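Long-range contacts in EF-P arginine 32 rhamnosyl-transferase (Pseudomonas putida KT2440, PDB 5NV8), which belongs to the EarP family of bacterial rhamnosyltransferases, glycosyltransferases probably of the two-domain GT-B fold: residues Val192-Leu203 with Pro224-Val234; Leu275-Gly285 with Arg291-His302. One frame throughout, in Å; residues are numbered along the deposited sequence.

Interaction 1: Val192-Leu203 with Pro224-Val234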
loop_
_atom_site.group_PDB
_atom_site.type_symbol
_atom_site.label_atom_id
_atom_site.label_comp_id
_atom_site.label_asym_id
_atom_site.label_seq_id
_atom_site.Cartn_x
_atom_site.Cartn_y
_atom_site.Cartn_z
ATOM N N VAL A 192 10.221 -18.108 2.733
ATOM C CA VAL A 192 8.824 -18.474 2.531
ATOM C C VAL A 192 8.781 -19.699 1.629
ATOM O O VAL A 192 9.267 -19.657 0.491
ATOM C CB VAL A 192 8.013 -17.321 1.918
ATOM C CG1 VAL A 192 6.651 -17.814 1.451
ATOM C CG2 VAL A 192 7.867 -16.179 2.913
ATOM N N ASP A 193 8.208 -20.790 2.135
ATOM C CA ASP A 193 7.939 -21.987 1.339
ATOM C C ASP A 193 6.460 -21.962 0.974
ATOM O O ASP A 193 5.603 -22.334 1.780
ATOM C CB ASP A 193 8.310 -23.255 2.103
ATOM C CG ASP A 193 8.346 -24.484 1.212
ATOM O OD1 ASP A 193 7.933 -24.386 0.037
ATOM O OD2 ASP A 193 8.785 -25.552 1.689
ATOM N N LEU A 194 6.167 -21.521 -0.248
ATOM C CA LEU A 194 4.790 -21.348 -0.692
ATOM C C LEU A 194 4.032 -22.669 -0.642
ATOM O O LEU A 194 4.502 -23.690 -1.154
ATOM C CB LEU A 194 4.777 -20.773 -2.112
ATOM C CG LEU A 194 3.466 -20.332 -2.772
ATOM C CD1 LEU A 194 2.813 -21.477 -3.545
ATOM C CD2 LEU A 194 2.501 -19.734 -1.755
ATOM N N VAL A 195 2.860 -22.648 -0.015
ATOM C CA VAL A 195 1.991 -23.822 0.035
ATOM C C VAL A 195 1.419 -24.041 -1.361
ATOM O O VAL A 195 0.751 -23.147 -1.897
ATOM C CB VAL A 195 0.873 -23.656 1.079
ATOM C CG1 VAL A 195 -0.003 -24.896 1.122
ATOM C CG2 VAL A 195 1.459 -23.372 2.452
ATOM N N PRO A 196 1.653 -25.196 -1.983
ATOM C CA PRO A 196 1.188 -25.401 -3.362
ATOM C C PRO A 196 -0.326 -25.286 -3.466
ATOM O O PRO A 196 -1.067 -25.843 -2.653
ATOM C CB PRO A 196 1.673 -26.818 -3.693
ATOM C CG PRO A 196 2.774 -27.089 -2.717
ATOM C CD PRO A 196 2.394 -26.358 -1.468
ATOM N N GLY A 197 -0.779 -24.546 -4.476
ATOM C CA GLY A 197 -2.196 -24.339 -4.702
ATOM C C GLY A 197 -2.893 -23.441 -3.705
ATOM O O GLY A 197 -4.126 -23.386 -3.702
ATOM N N ALA A 198 -2.151 -22.729 -2.865
ATOM C CA ALA A 198 -2.735 -21.893 -1.828
ATOM C C ALA A 198 -2.884 -20.451 -2.297
ATOM O O ALA A 198 -2.065 -19.934 -3.062
ATOM C CB ALA A 198 -1.887 -21.927 -0.556
ATOM N N LEU A 199 -3.950 -19.805 -1.822
ATOM C CA LEU A 199 -4.135 -18.375 -2.034
ATOM C C LEU A 199 -3.171 -17.595 -1.145
ATOM O O LEU A 199 -3.108 -17.828 0.064
ATOM C CB LEU A 199 -5.584 -17.979 -1.731
ATOM C CG LEU A 199 -6.029 -16.570 -2.142
ATOM C CD1 LEU A 199 -6.341 -16.512 -3.631
ATOM C CD2 LEU A 199 -7.232 -16.117 -1.319
ATOM N N LEU A 200 -2.411 -16.676 -1.741
ATOM C CA LEU A 200 -1.369 -15.937 -1.033
ATOM C C LEU A 200 -1.916 -14.553 -0.700
ATOM O O LEU A 200 -2.337 -13.822 -1.601
ATOM C CB LEU A 200 -0.097 -15.838 -1.884
ATOM C CG LEU A 200 1.261 -15.562 -1.217
ATOM C CD1 LEU A 200 1.612 -16.630 -0.180
ATOM C CD2 LEU A 200 2.401 -15.408 -2.233
ATOM N N ILE A 201 -1.937 -14.212 0.588
ATOM C CA ILE A 201 -2.524 -12.975 1.092
ATOM C C ILE A 201 -1.499 -12.279 1.974
ATOM O O ILE A 201 -0.999 -12.873 2.936
ATOM C CB ILE A 201 -3.820 -13.235 1.887
ATOM C CG1 ILE A 201 -4.879 -13.911 1.016
ATOM C CG2 ILE A 201 -4.331 -11.930 2.500
ATOM C CD1 ILE A 201 -6.150 -14.249 1.789
ATOM N N SER A 202 -1.164 -11.041 1.635
ATOM C CA SER A 202 -0.373 -10.193 2.514
ATOM C C SER A 202 -1.311 -9.319 3.336
ATOM O O SER A 202 -2.304 -8.797 2.820
ATOM C CB SER A 202 0.616 -9.316 1.732
ATOM O OG SER A 202 -0.042 -8.318 0.969
ATOM N N LEU A 203 -1.004 -9.168 4.621
ATOM C CA LEU A 203 -1.825 -8.355 5.510
ATOM C C LEU A 203 -0.928 -7.417 6.299
ATOM O O LEU A 203 -0.018 -7.863 7.008
ATOM C CB LEU A 203 -2.668 -9.222 6.452
ATOM C CG LEU A 203 -3.109 -8.562 7.757
ATOM C CD1 LEU A 203 -4.167 -7.506 7.471
ATOM C CD2 LEU A 203 -3.663 -9.597 8.716
ATOM N N PRO A 224 -6.546 -24.110 0.728
ATOM C CA PRO A 224 -5.533 -23.586 1.650
ATOM C C PRO A 224 -5.266 -22.104 1.435
ATOM O O PRO A 224 -5.470 -21.548 0.354
ATOM C CB PRO A 224 -4.290 -24.421 1.325
ATOM C CG PRO A 224 -4.503 -24.886 -0.077
ATOM C CD PRO A 224 -5.983 -25.092 -0.216
ATOM N N CYS A 225 -4.796 -21.464 2.504
ATOM C CA CYS A 225 -4.413 -20.059 2.472
ATOM C C CYS A 225 -3.041 -19.902 3.110
ATOM O O CYS A 225 -2.779 -20.468 4.178
ATOM C CB CYS A 225 -5.440 -19.180 3.197
ATOM S SG CYS A 225 -4.940 -17.446 3.403
ATOM N N HIS A 226 -2.170 -19.138 2.450
ATOM C CA HIS A 226 -0.847 -18.798 2.964
ATOM C C HIS A 226 -0.817 -17.295 3.214
ATOM O O HIS A 226 -0.837 -16.503 2.267
ATOM C CB HIS A 226 0.249 -19.221 1.987
ATOM C CG HIS A 226 1.607 -19.324 2.610
ATOM N ND1 HIS A 226 2.577 -20.187 2.144
ATOM C CD2 HIS A 226 2.157 -18.677 3.665
ATOM C CE1 HIS A 226 3.663 -20.066 2.885
ATOM N NE2 HIS A 226 3.435 -19.156 3.815
ATOM N N LEU A 227 -0.772 -16.909 4.487
ATOM C CA LEU A 227 -0.825 -15.511 4.893
ATOM C C LEU A 227 0.566 -15.039 5.296
ATOM O O LEU A 227 1.212 -15.650 6.154
ATOM C CB LEU A 227 -1.809 -15.322 6.050
ATOM C CG LEU A 227 -2.053 -13.911 6.592
ATOM C CD1 LEU A 227 -2.912 -13.103 5.641
ATOM C CD2 LEU A 227 -2.700 -13.969 7.970
ATOM N N LEU A 228 1.022 -13.955 4.677
ATOM C CA LEU A 228 2.326 -13.365 4.960
ATOM C C LEU A 228 2.118 -12.081 5.746
ATOM O O LEU A 228 1.410 -11.177 5.294
ATOM C CB LEU A 228 3.096 -13.103 3.665
ATOM C CG LEU A 228 3.369 -14.353 2.820
ATOM C CD1 LEU A 228 4.105 -14.008 1.529
ATOM C CD2 LEU A 228 4.117 -15.410 3.604
ATOM N N VAL A 229 2.738 -12.002 6.922
ATOM C CA VAL A 229 2.489 -10.942 7.883
ATOM C C VAL A 229 3.823 -10.295 8.246
ATOM O O VAL A 229 4.614 -10.842 9.002
ATOM C CB VAL A 229 1.784 -11.489 9.145
ATOM C CG1 VAL A 229 1.670 -10.407 10.201
ATOM C CG2 VAL A 229 0.416 -12.050 8.785
ATOM N N PRO A 230 4.102 -9.107 7.700
ATOM C CA PRO A 230 5.285 -8.361 8.140
ATOM C C PRO A 230 5.163 -7.925 9.593
ATOM O O PRO A 230 4.072 -7.845 10.162
ATOM C CB PRO A 230 5.310 -7.151 7.195
ATOM C CG PRO A 230 4.520 -7.591 5.993
ATOM C CD PRO A 230 3.451 -8.490 6.538
ATOM N N GLN A 231 6.317 -7.639 10.195
ATOM C CA GLN A 231 6.357 -7.222 11.593
ATOM C C GLN A 231 5.666 -5.873 11.750
ATOM O O GLN A 231 6.038 -4.897 11.089
ATOM C CB GLN A 231 7.802 -7.147 12.083
ATOM N N GLY A 232 4.663 -5.818 12.618
ATOM C CA GLY A 232 3.922 -4.586 12.801
ATOM C C GLY A 232 2.820 -4.754 13.822
ATOM O O GLY A 232 2.779 -5.734 14.568
ATOM N N ARG A 233 1.910 -3.780 13.829
ATOM C CA ARG A 233 0.818 -3.642 14.794
ATOM C C ARG A 233 -0.255 -4.728 14.670
ATOM O O ARG A 233 -1.282 -4.627 15.356
ATOM C CB ARG A 233 0.186 -2.258 14.640
ATOM C CG ARG A 233 1.128 -1.120 15.017
ATOM C CD ARG A 233 0.585 0.249 14.630
ATOM N NE ARG A 233 0.209 1.032 15.803
ATOM C CZ ARG A 233 -1.041 1.193 16.223
ATOM N NH1 ARG A 233 -2.042 0.644 15.549
ATOM N NH2 ARG A 233 -1.292 1.914 17.306
ATOM N N VAL A 234 -0.068 -5.754 13.845
ATOM C CA VAL A 234 -1.064 -6.804 13.685
ATOM C C VAL A 234 -0.630 -8.127 14.307
ATOM O O VAL A 234 -1.491 -8.985 14.557
ATOM C CB VAL A 234 -1.426 -7.002 12.198
ATOM C CG1 VAL A 234 -0.345 -7.792 11.487
ATOM C CG2 VAL A 234 -2.786 -7.679 12.050
HETATM O O HOH W 1 -6.095 -22.617 -2.264
HETATM O O HOH W 2 1.788 -6.418 9.069
#
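A chi1 of -161° turns the His226 ring away from its own backbone N and brings the edge of the imidazole to the loop 193-195, where Val195 CG2 lies beside its own backbone N and meets the same ring atom as that N. His226 belongs to a Rossmann-like beta-alpha-beta unit in which helix 211-220 links the parallel strands 199-203 and 225-230, their axes 22° apart; Val195 lies in the loop leading into the first strand. Val195 N donates to His226 ND1 (3.3 Å), lying 6° out of the ring plane, and Val195 CG2 touches ND1 at 3.4 Å. Asp193 O approaches His226 CE1 at the ring edge (3.2 Å). Because ND1 accepts, the bond from NE2 to Gln261 OE1 is consistent with a proton on NE2, and the two ring nitrogens together fix the ring's rotation.

Five backbone hydrogen bonds join the strands, from Leu199 N to Pro224 O through to Leu203 N to Leu228 O. On the histidine face, Leu200 CD1 lies against His226 CB (3.6 Å). On the other, Ile201 CG2 meets Leu227 CD1 (3.6 Å) and Ile201 CD1 meets Cys225 SG (3.8 Å), with Trp214, Leu215 and Leu218 packed over them. At the strands' C-terminal ends, one water donates to both Leu203 O (3.1 Å) and Pro230 O (2.9 Å).

Interaction 2: Leu275-Gly285 with Arg291-His302. With TRH (2'-deoxy-thymidine-beta-L-rhamnose), chain B.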
loop_
_atom_site.group_PDB
_atom_site.type_symbol
_atom_site.label_atom_id
_atom_site.label_comp_id
_atom_site.label_asym_id
_atom_site.label_seq_id
_atom_site.Cartn_x
_atom_site.Cartn_y
_atom_site.Cartn_z
ATOM N N LEU A 275 3.790 -7.295 -2.693
ATOM C CA LEU A 275 2.457 -7.001 -3.213
ATOM C C LEU A 275 2.231 -7.665 -4.566
ATOM O O LEU A 275 1.165 -8.241 -4.813
ATOM C CB LEU A 275 2.255 -5.489 -3.323
ATOM C CG LEU A 275 2.284 -4.673 -2.028
ATOM C CD1 LEU A 275 2.181 -3.185 -2.337
ATOM C CD2 LEU A 275 1.169 -5.105 -1.083
ATOM N N TRP A 276 3.228 -7.602 -5.454
ATOM C CA TRP A 276 3.105 -8.212 -6.773
ATOM C C TRP A 276 2.991 -9.731 -6.705
ATOM O O TRP A 276 2.503 -10.345 -7.660
ATOM C CB TRP A 276 4.303 -7.828 -7.647
ATOM C CG TRP A 276 4.534 -6.349 -7.768
ATOM C CD1 TRP A 276 3.640 -5.352 -7.494
ATOM C CD2 TRP A 276 5.741 -5.697 -8.193
ATOM N NE1 TRP A 276 4.214 -4.125 -7.724
ATOM C CE2 TRP A 276 5.503 -4.309 -8.151
ATOM C CE3 TRP A 276 6.998 -6.154 -8.604
ATOM C CZ2 TRP A 276 6.473 -3.374 -8.507
ATOM C CZ3 TRP A 276 7.960 -5.224 -8.957
ATOM C CH2 TRP A 276 7.692 -3.849 -8.907
ATOM N N SER A 277 3.421 -10.348 -5.602
ATOM C CA SER A 277 3.489 -11.802 -5.511
ATOM C C SER A 277 2.199 -12.440 -5.013
ATOM O O SER A 277 1.916 -13.591 -5.366
ATOM C CB SER A 277 4.648 -12.207 -4.596
ATOM O OG SER A 277 5.893 -12.065 -5.267
ATOM N N CYS A 278 1.411 -11.725 -4.219
ATOM C CA CYS A 278 0.232 -12.276 -3.567
ATOM C C CYS A 278 -1.021 -12.043 -4.409
ATOM O O CYS A 278 -1.094 -11.120 -5.223
ATOM C CB CYS A 278 0.051 -11.644 -2.183
ATOM S SG CYS A 278 1.497 -11.687 -1.127
ATOM N N ASP A 279 -2.027 -12.892 -4.188
ATOM C CA ASP A 279 -3.296 -12.770 -4.891
ATOM C C ASP A 279 -4.262 -11.809 -4.209
ATOM O O ASP A 279 -5.287 -11.458 -4.806
ATOM C CB ASP A 279 -3.952 -14.148 -5.035
ATOM C CG ASP A 279 -3.003 -15.181 -5.609
ATOM O OD1 ASP A 279 -2.507 -14.974 -6.737
ATOM O OD2 ASP A 279 -2.742 -16.192 -4.923
ATOM N N PHE A 280 -3.959 -11.376 -2.986
ATOM C CA PHE A 280 -4.785 -10.418 -2.261
ATOM C C PHE A 280 -3.897 -9.673 -1.276
ATOM O O PHE A 280 -3.161 -10.301 -0.509
ATOM C CB PHE A 280 -5.935 -11.115 -1.528
ATOM C CG PHE A 280 -6.930 -10.168 -0.918
ATOM C CD1 PHE A 280 -7.841 -9.494 -1.714
ATOM C CD2 PHE A 280 -6.958 -9.959 0.452
ATOM C CE1 PHE A 280 -8.761 -8.622 -1.156
ATOM C CE2 PHE A 280 -7.875 -9.090 1.017
ATOM C CZ PHE A 280 -8.777 -8.420 0.210
ATOM N N ASN A 281 -3.962 -8.345 -1.297
ATOM C CA ASN A 281 -3.079 -7.509 -0.492
ATOM C C ASN A 281 -3.906 -6.603 0.408
ATOM O O ASN A 281 -4.643 -5.741 -0.080
ATOM C CB ASN A 281 -2.152 -6.678 -1.381
ATOM C CG ASN A 281 -1.195 -7.537 -2.188
ATOM O OD1 ASN A 281 -0.276 -8.151 -1.640
ATOM N ND2 ASN A 281 -1.393 -7.567 -3.500
ATOM N N ALA A 282 -3.767 -6.785 1.718
ATOM C CA ALA A 282 -4.430 -5.940 2.704
ATOM C C ALA A 282 -3.431 -4.892 3.182
ATOM O O ALA A 282 -2.467 -5.218 3.881
ATOM C CB ALA A 282 -4.958 -6.777 3.868
ATOM N N VAL A 283 -3.660 -3.634 2.802
ATOM C CA VAL A 283 -2.751 -2.545 3.150
ATOM C C VAL A 283 -3.455 -1.553 4.065
ATOM O O VAL A 283 -4.589 -1.784 4.497
ATOM C CB VAL A 283 -2.212 -1.840 1.891
ATOM C CG1 VAL A 283 -1.073 -2.646 1.276
ATOM C CG2 VAL A 283 -3.334 -1.621 0.886
ATOM N N ARG A 284 -2.793 -0.435 4.352
ATOM C CA ARG A 284 -3.304 0.541 5.306
ATOM C C ARG A 284 -2.679 1.898 5.007
ATOM O O ARG A 284 -1.841 2.038 4.110
ATOM C CB ARG A 284 -2.988 0.116 6.740
ATOM C CG ARG A 284 -1.511 0.239 7.056
ATOM C CD ARG A 284 -1.218 0.185 8.537
ATOM N NE ARG A 284 0.029 0.876 8.848
ATOM C CZ ARG A 284 0.795 0.596 9.895
ATOM N NH1 ARG A 284 0.441 -0.369 10.733
ATOM N NH2 ARG A 284 1.916 1.274 10.100
ATOM N N GLY A 285 -3.096 2.897 5.777
ATOM C CA GLY A 285 -2.390 4.169 5.788
ATOM C C GLY A 285 -2.484 4.898 4.465
ATOM O O GLY A 285 -3.558 5.021 3.866
ATOM N N ARG A 291 0.474 1.875 -3.256
ATOM C CA ARG A 291 1.362 0.852 -3.798
ATOM C C ARG A 291 0.590 -0.401 -4.197
ATOM O O ARG A 291 0.874 -1.009 -5.235
ATOM C CB ARG A 291 2.443 0.508 -2.777
ATOM C CG ARG A 291 3.464 1.609 -2.572
ATOM C CD ARG A 291 4.491 1.583 -3.681
ATOM N NE ARG A 291 4.371 2.734 -4.565
ATOM C CZ ARG A 291 5.208 2.993 -5.560
ATOM N NH1 ARG A 291 6.228 2.178 -5.801
ATOM N NH2 ARG A 291 5.027 4.069 -6.314
ATOM N N ALA A 292 -0.392 -0.801 -3.386
ATOM C CA ALA A 292 -1.184 -1.978 -3.723
ATOM C C ALA A 292 -2.097 -1.719 -4.912
ATOM O O ALA A 292 -2.459 -2.659 -5.629
ATOM C CB ALA A 292 -2.000 -2.431 -2.511
ATOM N N GLN A 293 -2.486 -0.459 -5.136
ATOM C CA GLN A 293 -3.278 -0.138 -6.318
ATOM C C GLN A 293 -2.455 -0.309 -7.589
ATOM O O GLN A 293 -2.955 -0.833 -8.593
ATOM C CB GLN A 293 -3.841 1.282 -6.208
ATOM C CG GLN A 293 -4.895 1.448 -5.111
ATOM C CD GLN A 293 -5.381 2.880 -4.948
ATOM O OE1 GLN A 293 -6.049 3.425 -5.826
ATOM N NE2 GLN A 293 -5.048 3.495 -3.818
ATOM N N TRP A 294 -1.187 0.116 -7.565
ATOM C CA TRP A 294 -0.293 -0.143 -8.687
ATOM C C TRP A 294 0.021 -1.625 -8.843
ATOM O O TRP A 294 0.335 -2.062 -9.954
ATOM C CB TRP A 294 1.013 0.642 -8.535
ATOM C CG TRP A 294 0.845 2.137 -8.378
ATOM C CD1 TRP A 294 1.477 2.934 -7.470
ATOM C CD2 TRP A 294 -0.000 3.006 -9.153
ATOM N NE1 TRP A 294 1.082 4.240 -7.627
ATOM C CE2 TRP A 294 0.176 4.311 -8.651
ATOM C CE3 TRP A 294 -0.884 2.808 -10.219
ATOM C CZ2 TRP A 294 -0.502 5.410 -9.178
ATOM C CZ3 TRP A 294 -1.556 3.898 -10.735
ATOM C CH2 TRP A 294 -1.361 5.183 -10.215
ATOM N N ALA A 295 -0.067 -2.406 -7.761
ATOM C CA ALA A 295 0.171 -3.844 -7.856
ATOM C C ALA A 295 -0.861 -4.537 -8.741
ATOM O O ALA A 295 -0.560 -5.573 -9.345
ATOM C CB ALA A 295 0.178 -4.474 -6.463
ATOM N N GLY A 296 -2.077 -3.995 -8.823
ATOM C CA GLY A 296 -3.082 -4.513 -9.729
ATOM C C GLY A 296 -3.850 -5.733 -9.257
ATOM O O GLY A 296 -4.700 -6.229 -10.006
ATOM N N GLN A 297 -3.591 -6.232 -8.050
ATOM C CA GLN A 297 -4.297 -7.391 -7.522
ATOM C C GLN A 297 -5.435 -6.960 -6.608
ATOM O O GLN A 297 -5.467 -5.820 -6.138
ATOM C CB GLN A 297 -3.328 -8.300 -6.754
ATOM C CG GLN A 297 -2.061 -8.638 -7.515
ATOM C CD GLN A 297 -2.291 -9.690 -8.583
ATOM O OE1 GLN A 297 -2.787 -9.388 -9.669
ATOM N NE2 GLN A 297 -1.924 -10.932 -8.282
ATOM N N PRO A 298 -6.406 -7.842 -6.351
ATOM C CA PRO A 298 -7.455 -7.518 -5.376
ATOM C C PRO A 298 -6.849 -7.124 -4.036
ATOM O O PRO A 298 -5.860 -7.706 -3.589
ATOM C CB PRO A 298 -8.256 -8.820 -5.275
ATOM C CG PRO A 298 -8.079 -9.461 -6.598
ATOM C CD PRO A 298 -6.677 -9.117 -7.041
ATOM N N MET A 299 -7.446 -6.122 -3.395
ATOM C CA MET A 299 -6.818 -5.498 -2.241
ATOM C C MET A 299 -7.858 -5.146 -1.185
ATOM O O MET A 299 -9.068 -5.259 -1.398
ATOM C CB MET A 299 -6.046 -4.234 -2.640
ATOM C CG MET A 299 -6.783 -3.363 -3.642
ATOM S SD MET A 299 -5.743 -2.051 -4.297
ATOM C CE MET A 299 -5.370 -1.170 -2.788
ATOM N N LEU A 300 -7.357 -4.698 -0.035
ATOM C CA LEU A 300 -8.185 -4.250 1.075
ATOM C C LEU A 300 -7.461 -3.118 1.790
ATOM O O LEU A 300 -6.232 -3.132 1.897
ATOM C CB LEU A 300 -8.479 -5.397 2.046
ATOM C CG LEU A 300 -9.458 -5.110 3.184
ATOM C CD1 LEU A 300 -10.729 -4.460 2.656
ATOM C CD2 LEU A 300 -9.780 -6.398 3.938
ATOM N N TRP A 301 -8.229 -2.147 2.280
ATOM C CA TRP A 301 -7.693 -0.936 2.885
ATOM C C TRP A 301 -8.156 -0.825 4.330
ATOM O O TRP A 301 -9.307 -1.140 4.650
ATOM C CB TRP A 301 -8.134 0.301 2.097
ATOM C CG TRP A 301 -7.488 1.592 2.515
ATOM C CD1 TRP A 301 -6.273 1.753 3.121
ATOM C CD2 TRP A 301 -8.025 2.909 2.339
ATOM N NE1 TRP A 301 -6.026 3.088 3.339
ATOM C CE2 TRP A 301 -7.085 3.818 2.868
ATOM C CE3 TRP A 301 -9.212 3.406 1.790
ATOM C CZ2 TRP A 301 -7.295 5.194 2.862
ATOM C CZ3 TRP A 301 -9.418 4.773 1.785
ATOM C CH2 TRP A 301 -8.464 5.652 2.318
ATOM N N HIS A 302 -7.254 -0.376 5.197
ATOM C CA HIS A 302 -7.551 -0.149 6.610
ATOM C C HIS A 302 -7.116 1.275 6.948
ATOM O O HIS A 302 -5.920 1.543 7.102
ATOM C CB HIS A 302 -6.847 -1.175 7.492
ATOM C CG HIS A 302 -7.311 -1.168 8.914
ATOM N ND1 HIS A 302 -6.496 -1.531 9.965
ATOM C CD2 HIS A 302 -8.505 -0.841 9.460
ATOM C CE1 HIS A 302 -7.169 -1.431 11.096
ATOM N NE2 HIS A 302 -8.392 -1.016 10.818
HETATM O O4P TRH B . -0.169 3.397 8.643
HETATM P P2 TRH B . 0.936 3.877 7.775
HETATM O O3P TRH B . 2.389 3.472 8.362
HETATM O O1 TRH B . 0.911 5.474 7.567
HETATM C C1 TRH B . -0.123 6.230 8.232
HETATM C C2 TRH B . -0.077 7.706 7.810
HETATM O O2 TRH B . 1.267 8.146 7.609
HETATM C C3 TRH B . -0.682 8.589 8.907
HETATM O O3 TRH B . 0.298 8.822 9.928
HETATM C C4 TRH B . -1.872 7.881 9.521
HETATM O O4 TRH B . -2.827 7.583 8.485
HETATM O OPP TRH B . 0.854 3.190 6.314
HETATM P P TRH B . 1.683 3.815 5.097
HETATM O O1P TRH B . 1.278 5.200 4.747
HETATM O O2P TRH B . 1.517 2.815 3.841
HETATM O "O5'" TRH B . 3.243 3.712 5.480
HETATM C "C5'" TRH B . 3.915 2.458 5.388
HETATM C "C4'" TRH B . 5.273 2.691 4.747
HETATM O "O4'" TRH B . 6.115 1.576 5.151
HETATM C "C3'" TRH B . 5.136 2.546 3.244
HETATM O "O3'" TRH B . 6.336 3.007 2.612
HETATM C "C2'" TRH B . 5.084 1.037 3.161
HETATM C "C1'" TRH B . 6.366 0.836 3.931
HETATM N N11 TRH B . 6.689 -0.575 4.233
HETATM C C21 TRH B . 7.912 -1.027 3.932
HETATM O O21 TRH B . 8.737 -0.282 3.406
HETATM N N31 TRH B . 8.263 -2.345 4.209
HETATM C C41 TRH B . 7.353 -3.211 4.805
HETATM O O41 TRH B . 7.688 -4.371 5.037
HETATM C C51 TRH B . 6.084 -2.746 5.123
HETATM C C5A TRH B . 5.168 -3.603 5.719
HETATM C C61 TRH B . 5.746 -1.425 4.842
HETATM O O HOH W 3 3.393 -1.898 -5.569
HETATM O O HOH W 4 -2.613 -5.278 -4.758
#
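Backbone hydrogen bonds pair Asn281 with Met299 and Ala282 with Leu300: Asn281 N donates to Pro298 O in the carbonyl plane (3.0 Å), Leu300 N to Asn281 O, and Val283 N to Leu300 O (2.8 Å). Beyond these the pairing loosens, the bond from His302 N to Val283 O being weak and bent. Side-chain donors tie down both ends. Gln297, bent at chi2, brings NE2 to Cys278 O (3.2 Å), which lies 7° out of its amide plane, while Trp301 NE1 reaches Gly285 O (3.2 Å) from the indole edge. Asn281 ND2 bonds Leu275 O and a water that donates to Ala292 O and Gln297 O; its OD1 is hydrogen-bonded to Ser202 OG of the neighbouring strand.

Apolar packing fills out a beta-alpha-beta unit, strand 280-284, helix 287-295 and strand 299-302. Val283 CG2 presses on Ala292 CB (3.7 Å), seating the helix on the sheet; Ala295 CB meets Trp276 CD1 of the preceding helix 268-277 at the indole edge (3.7 Å). Toward helix 328-343, Phe280 CZ touches Leu300 CB (3.5 Å).

Charge acts at the ligand, 2'-deoxy-thymidine-beta-L-rhamnose. Arg284, at chi1 71° and extended from CG to NE, carries its guanidinium to the phosphate, where NH2 donates nearly straight (170°) to O3P (2.8 Å), in the guanidinium plane.

Interactions 1 and 2 are two beta-alpha-beta units of one sheet, in series along the chain though not consecutive, their centres 13 Å apart, joined where strand 199-203 runs beside strand 280-284. The seam is polar as well as backbone-made: Ser202 OG lies 2.6 Å from Asn281 OD1 and Ser202 O lies 2.7 Å from Ala282 N, both probable hydrogen bonds, and Asp279 OD2 also accepts from Leu200 N. Each unit sends the C-terminal end of a strand to the same ligand. From interaction 1, the side chain of Pro230 touches it; from interaction 2, Gly285 CA packs against the bridging oxygen OPP at 3.4 Å, and the backbone N atoms of Glu286, Asp287 and Ser288, which follow, hydrogen-bond the ligand.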